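Local coordinates for 2,3-dihydroxy-2,3-dihydrophenylpropionate dehydrogenase (Pseudomonas sp. MC1, PDB 5XTF), which catalyses the NAD+-dependent oxidation of naphthalene cis-dihydrodiol to 1,2-dihydroxynaphthalene, as a tetrameric member of the short-chain dehydrogenase/reductase family, at the interface of chains A and B. Sequence-based numbering; all coordinates share one arbitrary frame. Chains: chain A/B, 2,3-dihydroxy-2,3-dihydrophenylpropionate dehydrogenase.

The interface of chains A and B. Residues chain A 202-204, 235, 237, 239-241, 269, 271; chain B 260-261.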
loop_
_atom_site.group_PDB
_atom_site.type_symbol
_atom_site.label_atom_id
_atom_site.label_comp_id
_atom_site.label_asym_id
_atom_site.label_seq_id
_atom_site.Cartn_x
_atom_site.Cartn_y
_atom_site.Cartn_z
ATOM N N GLY A 202 7.592 11.073 -11.689
ATOM C CA GLY A 202 7.729 9.994 -12.650
ATOM C C GLY A 202 7.284 10.408 -14.031
ATOM O O GLY A 202 6.417 11.273 -14.157
ATOM N N GLY A 203 7.863 9.810 -15.067
ATOM C CA GLY A 203 7.466 10.128 -16.431
ATOM C C GLY A 203 7.802 11.538 -16.870
ATOM O O GLY A 203 7.003 12.177 -17.570
ATOM N N THR A 204 8.972 12.038 -16.485
ATOM C CA THR A 204 9.355 13.411 -16.763
ATOM C C THR A 204 10.626 13.445 -17.598
ATOM O O THR A 204 11.579 12.707 -17.325
ATOM C CB THR A 204 9.567 14.209 -15.457
ATOM O OG1 THR A 204 10.927 14.072 -15.017
ATOM C CG2 THR A 204 8.631 13.703 -14.357
ATOM N N THR A 235 1.976 8.717 -20.399
ATOM C CA THR A 235 1.343 8.483 -19.109
ATOM C C THR A 235 -0.153 8.497 -19.350
ATOM O O THR A 235 -0.610 8.903 -20.422
ATOM C CB THR A 235 1.728 9.567 -18.086
ATOM O OG1 THR A 235 1.195 10.835 -18.501
ATOM C CG2 THR A 235 3.231 9.683 -17.960
ATOM N N LEU A 237 -2.164 10.658 -18.225
ATOM C CA LEU A 237 -2.487 12.051 -18.550
ATOM C C LEU A 237 -2.025 12.468 -19.937
ATOM O O LEU A 237 -2.294 13.598 -20.349
ATOM C CB LEU A 237 -1.897 13.002 -17.507
ATOM C CG LEU A 237 -2.711 13.075 -16.209
ATOM C CD1 LEU A 237 -2.469 14.362 -15.517
ATOM C CD2 LEU A 237 -4.192 12.895 -16.458
ATOM N N PHE A 239 0.966 12.987 -21.416
ATOM C CA PHE A 239 2.162 13.751 -21.720
ATOM C C PHE A 239 3.210 13.457 -20.661
ATOM O O PHE A 239 2.907 12.940 -19.581
ATOM C CB PHE A 239 1.866 15.259 -21.811
ATOM C CG PHE A 239 1.562 15.911 -20.494
ATOM C CD1 PHE A 239 2.528 16.655 -19.831
ATOM C CD2 PHE A 239 0.309 15.800 -19.924
ATOM C CE1 PHE A 239 2.247 17.267 -18.616
ATOM C CE2 PHE A 239 0.021 16.411 -18.710
ATOM C CZ PHE A 239 0.989 17.144 -18.057
ATOM N N ALA A 240 4.459 13.747 -21.013
ATOM C CA ALA A 240 5.548 13.746 -20.051
ATOM C C ALA A 240 5.712 15.163 -19.523
ATOM O O ALA A 240 5.591 16.133 -20.273
ATOM C CB ALA A 240 6.843 13.246 -20.689
ATOM N N ALA A 241 5.922 15.281 -18.222
ATOM C CA ALA A 241 6.013 16.591 -17.608
ATOM C C ALA A 241 7.450 17.081 -17.651
ATOM O O ALA A 241 8.399 16.293 -17.628
ATOM C CB ALA A 241 5.517 16.557 -16.165
ATOM N N ILE A 269 3.529 12.354 -8.085
ATOM C CA ILE A 269 3.298 13.317 -9.152
ATOM C C ILE A 269 3.848 12.719 -10.443
ATOM O O ILE A 269 5.008 12.929 -10.815
ATOM C CB ILE A 269 3.899 14.698 -8.791
ATOM C CG1 ILE A 269 3.619 15.735 -9.874
ATOM C CG2 ILE A 269 5.387 14.638 -8.462
ATOM C CD1 ILE A 269 3.606 17.148 -9.317
ATOM N N GLY A 271 1.597 11.762 -13.541
ATOM C CA GLY A 271 0.660 11.591 -14.631
ATOM C C GLY A 271 -0.198 10.355 -14.522
ATOM O O GLY A 271 -0.789 9.938 -15.515
ATOM N N LYS B 260 -1.260 20.030 -12.525
ATOM C CA LYS B 260 -1.602 19.532 -13.855
ATOM C C LYS B 260 -1.101 18.118 -14.110
ATOM O O LYS B 260 -1.635 17.436 -14.992
ATOM C CB LYS B 260 -1.024 20.453 -14.927
ATOM C CG LYS B 260 0.460 20.259 -15.176
ATOM C CD LYS B 260 0.927 20.980 -16.429
ATOM C CE LYS B 260 1.028 22.476 -16.200
ATOM N NZ LYS B 260 1.671 23.177 -17.359
ATOM N N PHE B 261 -0.081 17.666 -13.376
ATOM C CA PHE B 261 0.517 16.352 -13.589
ATOM C C PHE B 261 0.147 15.355 -12.488
ATOM O O PHE B 261 0.756 14.283 -12.387
ATOM C CB PHE B 261 2.036 16.499 -13.714
ATOM C CG PHE B 261 2.700 15.369 -14.445
ATOM C CD1 PHE B 261 2.301 15.029 -15.723
ATOM C CD2 PHE B 261 3.729 14.650 -13.854
ATOM C CE1 PHE B 261 2.910 13.983 -16.404
ATOM C CE2 PHE B 261 4.352 13.602 -14.526
ATOM C CZ PHE B 261 3.943 13.269 -15.803
#
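The phenyl ring of B:Phe261 is clamped between A:Gly271 and A:Ala241. The backbone N of A:Gly271 sits over the centre of one face, 3.4 Å above the plane, while CB of A:Ala241 covers the middle of the other as a CH-pi contact, 3.3 Å from the centroid. At the rim, in the plane of the ring, lie two backbone carbonyl oxygens, A:Gly202 O 3.6 Å from B:Phe261 CZ and A:Phe239 O 3.3 Å from B:Phe261 CE1. The partial negative charge of such oxygens would suit the positive edge of an aromatic ring. The A:Phe239 ring takes the B:Phe261 rim against its face in an edge-to-face pair, planes 59° apart, and at its tip A:Phe239 CZ comes 3.4 Å from B:Phe261 CD1. CG of B:Phe261 is anti to its own backbone N (chi1 -157°), which points the ring into this socket of chain A loops.

The A:Phe239 O that faces the ring edge also accepts a hydrogen bond from the hydroxyl OG1 of A:Thr235, which comes in from the side. An alanine in place of B:Phe261 would probably open a gap between A:Ala241 and A:Gly271 and leave the A:Phe239 ring without its aromatic partner. Here the protein is a tetramer and the A-B interface is two-fold symmetric, so the same plug recurs with the chains exchanged. A:Thr204, an NAD+-binding residue, lies next to the socket, which suggests that it adjoins the cofactor site. At the socket's mouth, the N-H of A:Gly271 is turned to the main-chain carbonyl of B:Phe261 and not to the ring face: A:Gly271 N donates to B:Phe261 O at 2.9 Å, the donor tilted 25° from the carbonyl plane.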